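Pectinesterase 1 (PDB 1XG2) hydrolyses the methyl esters of cell-wall pectin to release methanol, through the pectinesterase domain of a longer protein that this chain represents. Local coordinates at residues S77-S82 with Y130-Y135; L113-G116 with V121-R124; S146-T149 with F154-G157. All coordinates share one frame; numbering follows the deposited sequence.

Contact 1. Residues S77-S82 with Y130-Y135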
loop_
_atom_site.group_PDB
_atom_site.type_symbol
_atom_site.label_atom_id
_atom_site.label_comp_id
_atom_site.label_asym_id
_atom_site.label_seq_id
_atom_site.Cartn_x
_atom_site.Cartn_y
_atom_site.Cartn_z
ATOM N N SER A 77 12.136 12.735 8.917
ATOM C CA SER A 77 11.552 12.215 7.686
ATOM C C SER A 77 10.043 12.067 7.823
ATOM O O SER A 77 9.541 11.853 8.919
ATOM C CB SER A 77 12.142 10.850 7.319
ATOM O OG SER A 77 11.600 10.397 6.090
ATOM N N THR A 78 9.318 12.167 6.715
ATOM C CA THR A 78 7.959 11.643 6.688
ATOM C C THR A 78 8.057 10.126 6.615
ATOM O O THR A 78 9.077 9.565 6.181
ATOM C CB THR A 78 7.143 12.138 5.490
ATOM O OG1 THR A 78 7.711 11.638 4.278
ATOM C CG2 THR A 78 7.192 13.658 5.354
ATOM N N THR A 79 6.993 9.472 7.047
ATOM C CA THR A 79 6.855 8.037 6.910
ATOM C C THR A 79 7.066 7.623 5.461
ATOM O O THR A 79 7.841 6.725 5.184
ATOM C CB THR A 79 5.453 7.614 7.414
ATOM O OG1 THR A 79 5.295 8.003 8.795
ATOM C CG2 THR A 79 5.306 6.095 7.416
ATOM N N PHE A 80 6.393 8.310 4.541
ATOM C CA PHE A 80 6.435 7.989 3.121
ATOM C C PHE A 80 7.866 8.005 2.584
ATOM O O PHE A 80 8.252 7.119 1.843
ATOM C CB PHE A 80 5.525 8.973 2.349
ATOM C CG PHE A 80 5.423 8.711 0.869
ATOM C CD1 PHE A 80 6.226 9.391 -0.029
ATOM C CD2 PHE A 80 4.476 7.829 0.371
ATOM C CE1 PHE A 80 6.110 9.172 -1.404
ATOM C CE2 PHE A 80 4.349 7.602 -0.995
ATOM C CZ PHE A 80 5.168 8.272 -1.888
ATOM N N ARG A 81 8.652 9.002 2.983
ATOM C CA ARG A 81 10.021 9.171 2.475
ATOM C C ARG A 81 11.100 8.505 3.357
ATOM O O ARG A 81 12.292 8.675 3.093
ATOM C CB ARG A 81 10.344 10.664 2.303
ATOM C CG ARG A 81 9.737 11.311 1.091
ATOM C CD ARG A 81 10.163 12.776 0.924
ATOM N NE ARG A 81 11.523 12.863 0.374
ATOM C CZ ARG A 81 12.353 13.905 0.503
ATOM N NH1 ARG A 81 11.993 15.005 1.165
ATOM N NH2 ARG A 81 13.568 13.842 -0.038
ATOM N N SER A 82 10.685 7.766 4.383
ATOM C CA SER A 82 11.604 7.055 5.278
ATOM C C SER A 82 12.084 5.703 4.721
ATOM O O SER A 82 13.037 5.122 5.242
ATOM C CB SER A 82 10.972 6.832 6.667
ATOM O OG SER A 82 9.951 5.827 6.666
ATOM N N TYR A 130 10.957 -2.165 12.611
ATOM C CA TYR A 130 10.144 -2.191 13.823
ATOM C C TYR A 130 8.772 -1.595 13.531
ATOM O O TYR A 130 7.892 -2.321 13.072
ATOM C CB TYR A 130 10.866 -1.476 14.978
ATOM C CG TYR A 130 11.999 -2.293 15.532
ATOM C CD1 TYR A 130 13.213 -2.357 14.863
ATOM C CD2 TYR A 130 11.840 -3.055 16.683
ATOM C CE1 TYR A 130 14.250 -3.110 15.348
ATOM C CE2 TYR A 130 12.875 -3.827 17.163
ATOM C CZ TYR A 130 14.071 -3.849 16.490
ATOM O OH TYR A 130 15.110 -4.603 16.960
ATOM N N GLN A 131 8.579 -0.298 13.777
ATOM C CA GLN A 131 7.294 0.331 13.503
ATOM C C GLN A 131 7.209 0.670 12.013
ATOM O O GLN A 131 8.119 1.284 11.477
ATOM C CB GLN A 131 7.089 1.589 14.374
ATOM C CG GLN A 131 5.825 2.400 14.029
ATOM C CD GLN A 131 5.420 3.383 15.117
ATOM O OE1 GLN A 131 6.186 3.633 16.060
ATOM N NE2 GLN A 131 4.223 3.947 14.990
ATOM N N ASP A 132 6.128 0.240 11.355
ATOM C CA ASP A 132 5.854 0.564 9.946
ATOM C C ASP A 132 6.855 -0.086 8.970
ATOM O O ASP A 132 7.233 0.512 7.970
ATOM C CB ASP A 132 5.844 2.073 9.696
ATOM C CG ASP A 132 4.602 2.758 10.202
ATOM O OD1 ASP A 132 3.874 2.172 11.025
ATOM O OD2 ASP A 132 4.278 3.917 9.819
ATOM N N THR A 133 7.273 -1.305 9.254
ATOM C CA THR A 133 8.237 -2.005 8.397
ATOM C C THR A 133 7.910 -1.967 6.905
ATOM O O THR A 133 8.766 -1.629 6.099
ATOM C CB THR A 133 8.299 -3.477 8.829
ATOM O OG1 THR A 133 8.853 -3.571 10.143
ATOM C CG2 THR A 133 9.253 -4.257 7.946
ATOM N N LEU A 134 6.667 -2.331 6.563
ATOM C CA LEU A 134 6.255 -2.541 5.178
ATOM C C LEU A 134 5.067 -1.663 4.837
ATOM O O LEU A 134 3.945 -1.892 5.298
ATOM C CB LEU A 134 5.911 -4.018 4.930
ATOM C CG LEU A 134 5.353 -4.352 3.544
ATOM C CD1 LEU A 134 6.374 -3.976 2.478
ATOM C CD2 LEU A 134 4.976 -5.818 3.432
ATOM N N TYR A 135 5.339 -0.648 4.025
ATOM C CA TYR A 135 4.340 0.284 3.530
ATOM C C TYR A 135 3.843 -0.204 2.175
ATOM O O TYR A 135 4.369 0.192 1.127
ATOM C CB TYR A 135 4.980 1.681 3.393
ATOM C CG TYR A 135 4.049 2.875 3.407
ATOM C CD1 TYR A 135 2.675 2.748 3.275
ATOM C CD2 TYR A 135 4.574 4.155 3.590
ATOM C CE1 TYR A 135 1.842 3.864 3.307
ATOM C CE2 TYR A 135 3.766 5.264 3.628
ATOM C CZ TYR A 135 2.407 5.128 3.486
ATOM O OH TYR A 135 1.634 6.266 3.529
#
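At the substrate cleft of this parallel beta-helix, Thr79 and Phe80, in the loop before strand 85-87, lie against Asp132 and Tyr135. Thr79 is assigned to substrate binding by similarity and Asp132 is the predicted proton donor. Thr79 turns its methyl inward: CG2 is anti to the backbone N (chi1, measured to OG1, is -59°) and sits 3.4 Å from OD2 of Asp132, the two side chains crossing at about a right angle. The same methyl lies 4.2 Å from CE2 of Tyr135. Threonine suits this position because one short side chain offers a methyl to the protein while keeping a hydroxyl on another branch. Phe80 adds its backbone: its CA comes to the edge of the Tyr135 ring, near the ring plane, 3.8 Å from CE2. Phe80 CD2 packs 4.2 Å from that same CE2. Tyrosine's broad flat ring suits its place, stacking with Phe156 while its edge meets Phe80 CA.

The loop is braced from within. Thr79 O accepts from both Ser82 N and Ser82 OG, the hydroxyl at 2.7 Å, while Thr78 OG1 accepts from Arg81 N at 3.1 Å in an ST motif. Around the site, the side chains of Gln109 and Asp153, the predicted nucleophile, each have their nearest atoms about 3 Å from that of Asp132. Thr78 OG1 also bonds to Thr74 OG1 of the pectinesterase inhibitor chain, so this loop lies at the interface with the inhibitor. The contact is apolar packing and one methyl against a carboxylate oxygen, so it depends on fit rather than directional bonds.

Contact 2. Residues L113-G116 with V121-R124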
loop_
_atom_site.group_PDB
_atom_site.type_symbol
_atom_site.label_atom_id
_atom_site.label_comp_id
_atom_site.label_asym_id
_atom_site.label_seq_id
_atom_site.Cartn_x
_atom_site.Cartn_y
_atom_site.Cartn_z
ATOM N N LEU A 113 10.562 -1.178 3.391
ATOM C CA LEU A 113 10.109 -1.189 2.008
ATOM C C LEU A 113 8.782 -0.459 1.832
ATOM O O LEU A 113 7.809 -0.749 2.528
ATOM C CB LEU A 113 9.937 -2.632 1.539
ATOM C CG LEU A 113 9.399 -2.863 0.124
ATOM C CD1 LEU A 113 10.394 -2.419 -0.930
ATOM C CD2 LEU A 113 9.054 -4.333 -0.033
ATOM N N ARG A 114 8.737 0.453 0.870
ATOM C CA ARG A 114 7.471 1.007 0.400
ATOM C C ARG A 114 7.221 0.575 -1.033
ATOM O O ARG A 114 8.072 0.729 -1.903
ATOM C CB ARG A 114 7.428 2.524 0.498
ATOM C CG ARG A 114 6.245 3.146 -0.237
ATOM C CD ARG A 114 5.985 4.586 0.147
ATOM N NE ARG A 114 7.122 5.446 -0.170
ATOM C CZ ARG A 114 7.446 5.869 -1.396
ATOM N NH1 ARG A 114 6.723 5.533 -2.457
ATOM N NH2 ARG A 114 8.507 6.653 -1.558
ATOM N N VAL A 115 6.035 0.035 -1.270
ATOM C CA VAL A 115 5.614 -0.321 -2.610
ATOM C C VAL A 115 4.318 0.398 -2.957
ATOM O O VAL A 115 3.338 0.297 -2.226
ATOM C CB VAL A 115 5.433 -1.831 -2.734
ATOM C CG1 VAL A 115 5.056 -2.206 -4.149
ATOM C CG2 VAL A 115 6.730 -2.565 -2.306
ATOM N N GLY A 116 4.343 1.130 -4.070
ATOM C CA GLY A 116 3.165 1.709 -4.709
ATOM C C GLY A 116 3.159 1.394 -6.204
ATOM O O GLY A 116 2.718 2.204 -7.011
ATOM N N VAL A 121 5.523 -7.995 -7.454
ATOM C CA VAL A 121 5.736 -9.244 -6.749
ATOM C C VAL A 121 6.961 -9.109 -5.863
ATOM O O VAL A 121 8.014 -8.642 -6.315
ATOM C CB VAL A 121 5.990 -10.418 -7.724
ATOM C CG1 VAL A 121 6.239 -11.730 -6.929
ATOM C CG2 VAL A 121 4.829 -10.576 -8.660
ATOM N N ILE A 122 6.809 -9.502 -4.605
ATOM C CA ILE A 122 7.908 -9.573 -3.655
ATOM C C ILE A 122 8.035 -11.066 -3.307
ATOM O O ILE A 122 7.177 -11.632 -2.642
ATOM C CB ILE A 122 7.610 -8.667 -2.429
ATOM C CG1 ILE A 122 7.573 -7.193 -2.854
ATOM C CG2 ILE A 122 8.678 -8.804 -1.360
ATOM C CD1 ILE A 122 6.309 -6.761 -3.565
ATOM N N ASN A 123 9.120 -11.686 -3.764
ATOM C CA ASN A 123 9.319 -13.122 -3.713
ATOM C C ASN A 123 10.604 -13.468 -2.965
ATOM O O ASN A 123 11.669 -13.016 -3.339
ATOM C CB ASN A 123 9.424 -13.636 -5.146
ATOM C CG ASN A 123 9.431 -15.160 -5.241
ATOM O OD1 ASN A 123 10.054 -15.747 -6.123
ATOM N ND2 ASN A 123 8.756 -15.803 -4.292
ATOM N N ARG A 124 10.490 -14.275 -1.925
ATOM C CA ARG A 124 11.637 -14.758 -1.165
ATOM C C ARG A 124 12.487 -13.591 -0.652
ATOM O O ARG A 124 13.706 -13.583 -0.819
ATOM C CB ARG A 124 12.492 -15.703 -2.012
ATOM C CG ARG A 124 11.762 -16.979 -2.438
ATOM C CD ARG A 124 12.695 -18.067 -2.959
ATOM N NE ARG A 124 13.513 -17.621 -4.081
ATOM C CZ ARG A 124 13.237 -17.830 -5.371
ATOM N NH1 ARG A 124 12.162 -18.505 -5.758
ATOM N NH2 ARG A 124 14.070 -17.376 -6.290
#
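Ile122 reaches across to two side chains at once, its CG1 branch lying against Leu113 and Val115 on the facing strand. Leu113 brings up one methyl, with CD2 4.3 Å from Ile122 CG1. Val115 offers CG2, which lies 4.4 Å from Ile122 CD1. The isoleucine branch reaches both because it is bent: CG1 stands beside the backbone N (chi1 -66°), and a second torsion of 77° swings CD1 to the Val115 end while CG1 stays against Leu113 CD2. Isoleucine suits the place because its two-carbon arm meets both partners, and so bridges strands whose nearest alpha carbons, those of Val115 and Ile122, are 9.6 Å apart.

Those strands belong to different walls of the beta-helix, 113-115 to one parallel sheet and 120-123 to another, and a short turn joins them, so this is packing across the interior of a single coil. Leu113 and Val115, two residues apart on one strand, face inward together, with Leu113 CD2 and Val115 CG2 only 3.7 Å apart. Arg114 between them turns the other way, toward the cleft loop, where its NE bonds to Phe80 O. Neighbouring coils carry the packing on: Leu85 meets Leu113, and Tyr143 touches both Val115 and Ile122. Further along, Arg124 NE makes a salt bridge with Asp96. Three branched aliphatic residues, all buried and without any polar group in their side chains, thus meet through modest methyl contacts. The chemistry implies a core joined by the hydrophobic effect and shape, with directional bonding left to the backbones of adjacent coils.

Contact 3. Residues S146-T149 with F154-G157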
loop_
_atom_site.group_PDB
_atom_site.type_symbol
_atom_site.label_atom_id
_atom_site.label_comp_id
_atom_site.label_asym_id
_atom_site.label_seq_id
_atom_site.Cartn_x
_atom_site.Cartn_y
_atom_site.Cartn_z
ATOM N N SER A 146 7.992 -15.003 1.746
ATOM C CA SER A 146 8.816 -13.931 2.289
ATOM C C SER A 146 8.705 -13.882 3.810
ATOM O O SER A 146 7.795 -14.454 4.403
ATOM C CB SER A 146 8.421 -12.589 1.656
ATOM O OG SER A 146 8.790 -12.538 0.279
ATOM N N TYR A 147 9.652 -13.182 4.429
ATOM C CA TYR A 147 9.673 -12.955 5.854
ATOM C C TYR A 147 9.482 -11.452 6.043
ATOM O O TYR A 147 10.195 -10.671 5.442
ATOM C CB TYR A 147 11.032 -13.427 6.368
ATOM C CG TYR A 147 11.286 -13.407 7.841
ATOM C CD1 TYR A 147 11.190 -14.575 8.607
ATOM C CD2 TYR A 147 11.723 -12.236 8.468
ATOM C CE1 TYR A 147 11.490 -14.554 9.991
ATOM C CE2 TYR A 147 12.032 -12.206 9.825
ATOM C CZ TYR A 147 11.914 -13.353 10.592
ATOM O OH TYR A 147 12.218 -13.274 11.949
ATOM N N VAL A 148 8.470 -11.060 6.806
ATOM C CA VAL A 148 8.255 -9.665 7.158
ATOM C C VAL A 148 8.233 -9.607 8.673
ATOM O O VAL A 148 7.443 -10.306 9.310
ATOM C CB VAL A 148 6.930 -9.123 6.606
ATOM C CG1 VAL A 148 6.793 -7.638 6.909
ATOM C CG2 VAL A 148 6.837 -9.373 5.101
ATOM N N THR A 149 9.097 -8.776 9.252
ATOM C CA THR A 149 9.143 -8.624 10.694
ATOM C C THR A 149 9.034 -7.169 11.148
ATOM O O THR A 149 9.511 -6.243 10.489
ATOM C CB THR A 149 10.395 -9.335 11.262
ATOM O OG1 THR A 149 10.341 -9.349 12.689
ATOM C CG2 THR A 149 11.695 -8.588 10.927
ATOM N N PHE A 154 3.176 -3.104 11.328
ATOM C CA PHE A 154 4.311 -3.420 10.467
ATOM C C PHE A 154 3.943 -3.792 9.024
ATOM O O PHE A 154 4.813 -3.818 8.139
ATOM C CB PHE A 154 5.344 -4.335 11.161
ATOM C CG PHE A 154 4.956 -5.796 11.337
ATOM C CD1 PHE A 154 5.185 -6.707 10.324
ATOM C CD2 PHE A 154 4.546 -6.285 12.577
ATOM C CE1 PHE A 154 4.913 -8.051 10.495
ATOM C CE2 PHE A 154 4.297 -7.642 12.764
ATOM C CZ PHE A 154 4.478 -8.526 11.700
ATOM N N ILE A 155 2.653 -3.990 8.774
ATOM C CA ILE A 155 2.134 -4.032 7.406
ATOM C C ILE A 155 0.999 -3.031 7.312
ATOM O O ILE A 155 -0.076 -3.243 7.875
ATOM C CB ILE A 155 1.636 -5.426 7.019
ATOM C CG1 ILE A 155 2.760 -6.449 7.147
ATOM C CG2 ILE A 155 1.125 -5.419 5.579
ATOM C CD1 ILE A 155 2.299 -7.880 6.994
ATOM N N PHE A 156 1.234 -1.929 6.608
ATOM C CA PHE A 156 0.275 -0.830 6.613
ATOM C C PHE A 156 0.177 -0.157 5.252
ATOM O O PHE A 156 1.064 -0.306 4.420
ATOM C CB PHE A 156 0.637 0.191 7.705
ATOM C CG PHE A 156 1.801 1.065 7.358
ATOM C CD1 PHE A 156 1.612 2.411 7.049
ATOM C CD2 PHE A 156 3.079 0.553 7.326
ATOM C CE1 PHE A 156 2.680 3.229 6.716
ATOM C CE2 PHE A 156 4.154 1.369 7.001
ATOM C CZ PHE A 156 3.953 2.714 6.704
ATOM N N GLY A 157 -0.906 0.590 5.046
ATOM C CA GLY A 157 -1.164 1.243 3.771
ATOM C C GLY A 157 -2.531 0.873 3.218
ATOM O O GLY A 157 -3.400 0.408 3.949
#
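The ring of Phe154 meets Val148 and Thr149 on two different aspects. Carbonyl carbon C of Thr149 lies over one face, offset toward the rim, 4.0 Å from CD1. At the ring's edge and in its plane comes Val148 CG1, 3.9 Å from CD1, and Val148 O stands 3.6 Å from CE1. Phe154 CG lies between its own backbone N and carbonyl carbon, chi1 74°, a setting that brings the ring's CD1 side up to Val148 and Thr149. The same valine methyl extends to Ile155, CG1 to CG1 at 4.2 Å.

Further out, Val181 and Thr133 touch the Phe154 side chain, and Leu168 packs on both Val148 and Ile155. Thr149 is held by its OG1 bond to Val169 O, while its carbonyl O accepts from Thr133 OG1. Were this phenylalanine an alanine, Val148 CG1 and the Thr149 backbone would probably lose their ring partner, leaving a gap beside Val148. The turn from strand 147-150 to strand 155-157 carries Asp153, the predicted nucleophile, whose side chain is about 6 Å, between nearest atoms, from that of Phe154, so the chemistry here is apolar packing close to the catalytic residues.

From the N terminus, the chain first passes 77-82, then returns at 130-135, so contact 1 closes a span of 47 intervening residues. Contact 2 falls wholly within that span, a tight closure over four residues. Contact 3 follows in series and closes over another four intervening residues; none of the closures cross. Contact 2 joins the sheet holding strand 113-115 to that holding 120-123, while contact 3 joins the sheet of 147-150 to that of 155-157. Strands 113-115, 134-136 and 155-157 lie side by side, linked by probable backbone hydrogen bonds from Tyr135 N to Leu113 O and from Leu134 N to Phe154 O. Contact 1 sets the cleft loop on this shared wall.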